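Local coordinates for antifreeze protein (Marinomonas primoryensis, PDB 3P4G) that binds ice, probably through ordered clathrate-like waters held on its surface, as a hyperactive antifreeze protein built on a right-handed, calcium-binding beta-helix, at residues G132-G137 / D141-G146; D160-G165 / G170-G175. All blocks are in the same frame, centred on the assembly; numbering follows the deposited sequence. Where two conformers were deposited one is given.

Interaction 1: residues G132-G137 / D141-G146; sequences GDLDAG and DNIQIG. With CA (calcium ion), chain I; CA (calcium ion), chain J.
Leu134 and Ala136 face Ile143, Ile145 and Asp141 across the interior of one coil of the right-handed, calcium-binding beta-helix. Segment 132-137 runs into a calcium-bearing turn and 141-146 runs back out of it, nearly antiparallel (171° apart). Leu134 points inward from strand 134-135, and its CD1 meets Ile143 CG2 at 4.3 Å and Ile145 CD1 at 4.5 Å. These are loose contacts, and the same leucine also rests on Val124 and Ile126 of the preceding coil. Asp135 starts out facing away from the second segment and makes an Asx turn instead: Gly137 N donates to Asp135 OD2 (2.7 Å), a bent bond with the donor lying nearly along the carboxylate C-O axis. Ala136 takes part through both its methyl group and its carbonyl. Its CB lies against Ile143 CD1 at 3.7 Å, while its O binds the calcium ion of chain I at 2.4 Å. Gly137 O goes to the next ion, the calcium of chain J, at 2.4 Å. The carbonyls of two consecutive residues are thus given to two different calcium ions. Asp141 joins both ions from the other segment. Its CG lies beside the backbone N and anti to the carbonyl carbon (chi1 -53°), which lets the carboxylate reach them. OD2 lies close to Ala136 O, both being metal ligands, and the calcium ions probably offset the repulsion. Gly118, Gly120 and Asp122 bring the preceding coil to the first ion, and Asp160 brings the following coil to the second. The carboxylate is split between them, Asp141 OD1 on the chain I calcium and OD2 on the chain J calcium, each bond 2.3 Å long.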
ATOM      1  N   GLY A 132       6.026  -7.620  10.831  1.00 12.66           N
ATOM      2  CA  GLY A 132       7.449  -7.741  10.433  1.00 12.56           C
ATOM      3  C   GLY A 132       7.557  -7.031   9.093  1.00 11.69           C
ATOM      4  O   GLY A 132       6.526  -6.736   8.466  1.00 12.89           O
ATOM      5  N   ASP A 133       8.766  -6.737   8.645  1.00 10.50           N
ATOM      6  CA  ASP A 133       8.956  -6.006   7.404  1.00 10.13           C
ATOM      7  C   ASP A 133       8.815  -6.925   6.233  1.00 10.70           C
ATOM      8  O   ASP A 133       9.473  -7.949   6.174  1.00 11.39           O
ATOM      9  CB  ASP A 133      10.371  -5.396   7.317  1.00 10.97           C
ATOM     10  CG  ASP A 133      10.594  -4.290   8.327  1.00 14.23           C
ATOM     11  OD1 ASP A 133       9.632  -3.730   8.925  1.00 13.95           O
ATOM     12  OD2 ASP A 133      11.765  -3.952   8.528  1.00 16.35           O
ATOM     13  N   LEU A 134       7.950  -6.549   5.308  1.00  8.89           N
ATOM     14  CA  LEU A 134       7.790  -7.314   4.081  1.00  8.21           C
ATOM     15  C   LEU A 134       8.451  -6.654   2.889  1.00  7.73           C
ATOM     16  O   LEU A 134       8.330  -5.401   2.666  1.00  7.94           O
ATOM     17  CB  LEU A 134       6.282  -7.480   3.797  1.00  7.39           C
ATOM     18  CG  LEU A 134       5.956  -8.459   2.638  1.00  9.23           C
ATOM     19  CD1 LEU A 134       4.610  -9.080   2.925  1.00 14.92           C
ATOM     20  CD2 LEU A 134       5.805  -7.782   1.350  1.00 11.10           C
ATOM     21  N   ASP A 135       9.149  -7.473   2.080  1.00  8.37           N
ATOM     22  CA  ASP A 135       9.690  -6.971   0.820  1.00  7.56           C
ATOM     23  C   ASP A 135       9.233  -7.876  -0.307  1.00  8.85           C
ATOM     24  O   ASP A 135       9.557  -9.067  -0.306  1.00  9.40           O
ATOM     25  CB  ASP A 135      11.229  -6.918   0.852  1.00  9.59           C
ATOM     26  CG  ASP A 135      11.789  -6.042  -0.255  1.00 15.13           C
ATOM     27  OD1 ASP A 135      12.613  -5.099  -0.006  1.00 21.08           O
ATOM     28  OD2 ASP A 135      11.330  -6.182  -1.368  1.00 11.99           O
ATOM     29  N   ALA A 136       8.436  -7.346  -1.244  1.00  8.28           N
ATOM     30  CA  ALA A 136       7.936  -8.202  -2.344  1.00  7.02           C
ATOM     31  C   ALA A 136       8.994  -8.340  -3.426  1.00  6.66           C
ATOM     32  O   ALA A 136       8.888  -9.191  -4.336  1.00  7.68           O
ATOM     33  CB  ALA A 136       6.635  -7.625  -2.931  1.00  7.29           C
ATOM     34  N   GLY A 137      10.040  -7.498  -3.356  1.00  7.59           N
ATOM     35  CA  GLY A 137      11.170  -7.592  -4.274  1.00  8.04           C
ATOM     36  C   GLY A 137      10.885  -7.159  -5.712  1.00  8.81           C
ATOM     37  O   GLY A 137       9.824  -6.531  -6.028  1.00  7.20           O
ATOM     38  N   ASP A 141       4.391  -7.999  -8.240  1.00  6.35           N
ATOM     39  CA  ASP A 141       3.901  -8.773  -7.099  1.00  5.34           C
ATOM     40  C   ASP A 141       2.496  -8.394  -6.663  1.00  7.20           C
ATOM     41  O   ASP A 141       2.088  -7.215  -6.724  1.00  6.89           O
ATOM     42  CB  ASP A 141       4.845  -8.594  -5.933  1.00  6.47           C
ATOM     43  CG  ASP A 141       6.304  -8.911  -6.326  1.00  5.69           C
ATOM     44  OD1 ASP A 141       6.653 -10.102  -6.581  1.00  6.10           O
ATOM     45  OD2 ASP A 141       7.135  -7.987  -6.275  1.00  7.40           O
ATOM     46  N   ASN A 142       1.787  -9.406  -6.190  1.00  7.63           N
ATOM     47  CA  ASN A 142       0.477  -9.224  -5.572  1.00  9.05           C
ATOM     48  C   ASN A 142       0.626  -9.458  -4.081  1.00  8.50           C
ATOM     49  O   ASN A 142       1.160 -10.517  -3.683  1.00  8.11           O
ATOM     50  CB  ASN A 142      -0.513 -10.200  -6.124  1.00  8.64           C
ATOM     51  CG  ASN A 142      -1.948  -9.719  -5.919  1.00 17.16           C
ATOM     52  OD1 ASN A 142      -2.441  -8.887  -6.681  1.00 12.46           O
ATOM     53  ND2 ASN A 142      -2.593 -10.183  -4.815  1.00 18.45           N
ATOM     54  N   ILE A 143       0.268  -8.431  -3.275  1.00  7.19           N
ATOM     55  CA  ILE A 143       0.321  -8.532  -1.790  1.00  7.47           C
ATOM     56  C   ILE A 143      -1.093  -8.270  -1.210  1.00  9.02           C
ATOM     57  O   ILE A 143      -1.732  -7.235  -1.515  1.00  8.79           O
ATOM     58  CB  ILE A 143       1.338  -7.562  -1.152  1.00  7.25           C
ATOM     59  CG1 ILE A 143       2.753  -7.753  -1.767  1.00  8.85           C
ATOM     60  CG2 ILE A 143       1.402  -7.738   0.355  1.00  7.40           C
ATOM     61  CD1 ILE A 143       3.060  -6.705  -2.803  1.00 14.27           C
ATOM     62  N   GLN A 144      -1.583  -9.201  -0.392  1.00  7.19           N
ATOM     63  CA  GLN A 144      -2.837  -8.987   0.259  1.00  7.81           C
ATOM     64  C   GLN A 144      -2.618  -9.221   1.761  1.00  8.36           C
ATOM     65  O   GLN A 144      -2.063 -10.262   2.171  1.00  7.59           O
ATOM     66  CB  GLN A 144      -3.852  -9.993  -0.238  1.00  8.75           C
ATOM     67  CG  GLN A 144      -5.197  -9.792   0.422  1.00 13.39           C
ATOM     68  CD  GLN A 144      -6.385 -10.379  -0.318  1.00 17.80           C
ATOM     69  OE1 GLN A 144      -6.467 -10.342  -1.560  1.00 21.60           O
ATOM     70  NE2 GLN A 144      -7.333 -10.934   0.454  1.00 18.96           N
ATOM     71  N   ILE A 145      -3.027  -8.230   2.539  1.00  6.59           N
ATOM     72  CA  ILE A 145      -2.890  -8.254   4.023  1.00  6.93           C
ATOM     73  C   ILE A 145      -4.288  -8.061   4.559  1.00  7.34           C
ATOM     74  O   ILE A 145      -4.889  -6.993   4.340  1.00  7.84           O
ATOM     75  CB  ILE A 145      -1.961  -7.082   4.541  1.00  7.43           C
ATOM     76  CG1 ILE A 145      -0.638  -6.987   3.805  1.00  8.39           C
ATOM     77  CG2 ILE A 145      -1.781  -7.143   6.141  1.00  6.03           C
ATOM     78  CD1 ILE A 145       0.309  -8.235   3.897  1.00  9.37           C
ATOM     79  N   GLY A 146      -4.813  -9.053   5.282  1.00  6.41           N
ATOM     80  CA  GLY A 146      -6.194  -9.015   5.750  1.00  8.78           C
ATOM     81  C   GLY A 146      -6.374  -7.985   6.853  1.00  8.40           C
ATOM     82  O   GLY A 146      -7.403  -7.322   6.903  1.00  8.87           O
TER
HETATM   83 CA    CA I 405       8.920 -10.329  -6.409  1.00  4.17          CA
HETATM   84 CA    CA J 406       7.743  -5.865  -6.970  1.00  4.27          CA

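Interaction 2: residues D160-G165 / G170-G175; sequences DNLIIG and GIVNMG. With CA (calcium ion), chain K; CA (calcium ion), chain J; CA (calcium ion), chain L.
Leu162, Val172 and Met174 make an apolar contact inside a coil, between strands 161-164 and 171-173, with calcium ions along one end of it. Leu162 and Val172 reach for each other tip to tip, and Leu162 CD2 comes within 3.5 Å of Val172 CG1. Val172 CG1, the branch that touches, stands anti to its own backbone N (chi1 170°). Leu162 CG is also anti to its N (chi1 173°), and this sends the CD2 methyl across to it. Met174 runs slantwise over Leu162, its thioether chain folded about CB-CG and CG-SD, and this curl carries CE back to Leu162 CB at 3.7 Å and Asp160 CB at 3.8 Å, next to the methylene that carries the metal-binding carboxylate. Such stacked hydrophobic rungs fill the core of this beta-helix, and the row of calcium ions runs along the turns at one edge. The calcium ion of chain K ties the segments directly, held by Asp160 OD2 at 2.4 Å and Met174 O at 2.3 Å, with Gly156, Gly158 and Asp179 among its other ligands. The other oxygen of that carboxylate, Asp160 OD1, belongs to the chain J calcium. Beyond Met174 the chain turns away, and Gly175 O binds the following ion, the calcium of chain L, at 2.5 Å. The bend includes an Asx turn: Gly175 N donates to Asn173 OD1 (2.9 Å), bent at the hydrogen (136°), on a lone pair and in the carbonyl plane.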
ATOM      1  N   ASP A 160       3.165  -3.488  -8.956  1.00  4.20           N
ATOM      2  CA  ASP A 160       2.699  -4.262  -7.790  1.00  4.54           C
ATOM      3  C   ASP A 160       1.287  -3.875  -7.393  1.00  5.26           C
ATOM      4  O   ASP A 160       0.858  -2.715  -7.540  1.00  5.59           O
ATOM      5  CB  ASP A 160       3.644  -4.022  -6.591  1.00  6.20           C
ATOM      6  CG  ASP A 160       5.140  -4.317  -6.954  1.00  9.58           C
ATOM      7  OD1 ASP A 160       5.494  -5.483  -7.285  1.00  7.33           O
ATOM      8  OD2 ASP A 160       5.980  -3.397  -6.915  1.00  7.60           O
ATOM      9  N   ASN A 161       0.594  -4.838  -6.804  1.00  5.33           N
ATOM     10  CA  ASN A 161      -0.765  -4.621  -6.339  1.00  6.18           C
ATOM     11  C   ASN A 161      -0.794  -4.970  -4.854  1.00  7.75           C
ATOM     12  O   ASN A 161      -0.381  -6.081  -4.466  1.00  7.91           O
ATOM     13  CB  ASN A 161      -1.735  -5.506  -7.084  1.00  7.84           C
ATOM     14  CG  ASN A 161      -3.175  -5.222  -6.657  1.00  9.60           C
ATOM     15  OD1 ASN A 161      -3.631  -4.106  -6.795  1.00 19.43           O
ATOM     16  ND2 ASN A 161      -3.873  -6.210  -6.080  1.00 13.74           N
ATOM     17  N   LEU A 162      -1.196  -3.988  -4.042  1.00  5.95           N
ATOM     18  CA  LEU A 162      -1.264  -4.139  -2.581  1.00  5.32           C
ATOM     19  C   LEU A 162      -2.708  -3.892  -2.133  1.00  6.38           C
ATOM     20  O   LEU A 162      -3.250  -2.806  -2.381  1.00  5.78           O
ATOM     21  CB  LEU A 162      -0.308  -3.157  -1.905  1.00  6.57           C
ATOM     22  CG  LEU A 162      -0.417  -3.100  -0.365  1.00  6.94           C
ATOM     23  CD1 LEU A 162      -0.200  -4.497   0.263  1.00  7.89           C
ATOM     24  CD2 LEU A 162       0.612  -2.094   0.137  1.00 10.11           C
ATOM     25  N   ILE A 163      -3.325  -4.884  -1.473  1.00  6.69           N
ATOM     26  CA  ILE A 163      -4.671  -4.726  -0.938  1.00  7.92           C
ATOM     27  C   ILE A 163      -4.585  -5.015   0.580  1.00  8.33           C
ATOM     28  O   ILE A 163      -4.092  -6.088   0.973  1.00  9.01           O
ATOM     29  CB  ILE A 163      -5.704  -5.722  -1.527  1.00  8.98           C
ATOM     30  CG1 ILE A 163      -5.915  -5.559  -3.017  1.00 14.63           C
ATOM     31  CG2 ILE A 163      -7.081  -5.516  -0.850  1.00 13.20           C
ATOM     32  CD1 ILE A 163      -7.111  -6.441  -3.559  1.00 22.78           C
ATOM     33  N   ILE A 164      -4.911  -4.005   1.385  1.00  7.38           N
ATOM     34  CA  ILE A 164      -4.892  -4.075   2.896  1.00  6.62           C
ATOM     35  C   ILE A 164      -6.297  -3.992   3.397  1.00  7.42           C
ATOM     36  O   ILE A 164      -7.023  -3.059   3.079  1.00  9.09           O
ATOM     37  CB  ILE A 164      -4.117  -2.888   3.401  1.00  5.98           C
ATOM     38  CG1 ILE A 164      -2.725  -3.033   2.851  1.00  7.78           C
ATOM     39  CG2 ILE A 164      -4.174  -2.768   4.997  1.00  8.24           C
ATOM     40  CD1 ILE A 164      -1.924  -1.713   2.834  1.00 10.15           C
ATOM     41  N   GLY A 165      -6.684  -4.941   4.246  1.00  6.23           N
ATOM     42  CA  GLY A 165      -8.047  -4.911   4.779  1.00  6.66           C
ATOM     43  C   GLY A 165      -8.315  -3.787   5.768  1.00  8.28           C
ATOM     44  O   GLY A 165      -9.387  -3.205   5.787  1.00  8.86           O
ATOM     45  N   GLY A 170       2.448   1.485   9.547  1.00  9.96           N
ATOM     46  CA  GLY A 170       3.842   1.514   9.115  1.00  9.57           C
ATOM     47  C   GLY A 170       4.054   2.312   7.829  1.00 10.60           C
ATOM     48  O   GLY A 170       3.237   3.199   7.476  1.00 10.30           O
ATOM     49  N   ILE A 171       5.182   2.065   7.163  1.00  9.36           N
ATOM     50  CA  ILE A 171       5.524   2.799   5.949  0.70  8.34           C
ATOM     51  C   ILE A 171       5.448   1.855   4.740  1.00  8.57           C
ATOM     52  O   ILE A 171       6.234   0.885   4.649  1.00  9.12           O
ATOM     53  CB  ILE A 171       6.957   3.450   6.053  0.70 10.00           C
ATOM     54  CG1 ILE A 171       6.951   4.525   7.149  0.70 10.02           C
ATOM     55  CG2 ILE A 171       7.293   4.123   4.745  0.70 10.19           C
ATOM     56  CD1 ILE A 171       8.292   5.015   7.599  0.70 15.90           C
ATOM     57  N   VAL A 172       4.502   2.136   3.840  1.00  6.71           N
ATOM     58  CA  VAL A 172       4.333   1.395   2.575  1.00  7.34           C
ATOM     59  C   VAL A 172       5.052   2.172   1.459  1.00  7.09           C
ATOM     60  O   VAL A 172       4.820   3.385   1.278  1.00  8.91           O
ATOM     61  CB  VAL A 172       2.829   1.264   2.227  1.00  6.88           C
ATOM     62  CG1 VAL A 172       2.599   0.721   0.806  1.00  5.93           C
ATOM     63  CG2 VAL A 172       2.123   0.391   3.235  1.00  9.69           C
ATOM     64  N   ASN A 173       5.945   1.481   0.760  1.00  7.38           N
ATOM     65  CA  ASN A 173       6.644   2.055  -0.371  1.00  8.63           C
ATOM     66  C   ASN A 173       6.470   1.138  -1.561  1.00  8.34           C
ATOM     67  O   ASN A 173       6.958   0.010  -1.578  1.00  7.70           O
ATOM     68  CB  ASN A 173       8.105   2.205  -0.134  1.00 10.58           C
ATOM     69  CG  ASN A 173       8.715   3.242  -1.080  1.00 16.94           C
ATOM     70  OD1 ASN A 173       8.639   3.174  -2.376  1.00 14.75           O
ATOM     71  ND2 ASN A 173       9.222   4.296  -0.442  1.00 15.56           N
ATOM     72  N   MET A 174       5.764   1.635  -2.548  1.00  6.17           N
ATOM     73  CA  MET A 174       5.443   0.794  -3.683  1.00  6.46           C
ATOM     74  C   MET A 174       6.507   0.755  -4.719  1.00  6.84           C
ATOM     75  O   MET A 174       6.453  -0.097  -5.629  1.00  8.12           O
ATOM     76  CB  MET A 174       4.100   1.238  -4.282  1.00  4.33           C
ATOM     77  CG  MET A 174       2.922   1.099  -3.278  1.00  7.04           C
ATOM     78  SD  MET A 174       2.681  -0.583  -2.624  1.00  5.69           S
ATOM     79  CE  MET A 174       2.155  -1.507  -4.106  1.00  5.03           C
ATOM     80  N   GLY A 175       7.484   1.641  -4.604  1.00  6.65           N
ATOM     81  CA  GLY A 175       8.677   1.558  -5.455  1.00  8.87           C
ATOM     82  C   GLY A 175       8.386   1.935  -6.913  1.00  8.20           C
ATOM     83  O   GLY A 175       7.329   2.529  -7.245  1.00  8.49           O
TER
HETATM   84 CA    CA K 407       6.484  -1.217  -7.677  1.00  4.35          CA
HETATM   85 CA    CA J 406       7.743  -5.865  -6.970  1.00  4.27          CA
HETATM   86 CA    CA L 408       5.206   3.278  -8.294  1.00  4.69          CA

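In the fold
Following the chain from the N terminus, strand 134-135 leads into the calcium-side turn, and interaction 1 closes it over the three residues before 141-146. The chain then passes through strand 153-154 and a second calcium-side turn to reach 160-165. Interaction 2 closes the turn at the other end of the coil, where four residues lead from 160-165 to 170-175. The two contacts are in series, neither nested nor crossed, about 7 Å apart between centres. Strands 142-145 and 161-164 are parallel neighbours, with a probable hydrogen bond from Ile143 N to Asn161 O (2.7 Å). The calcium ion of chain J, shared by Asp141 and Asp160, links the two at the metal edge.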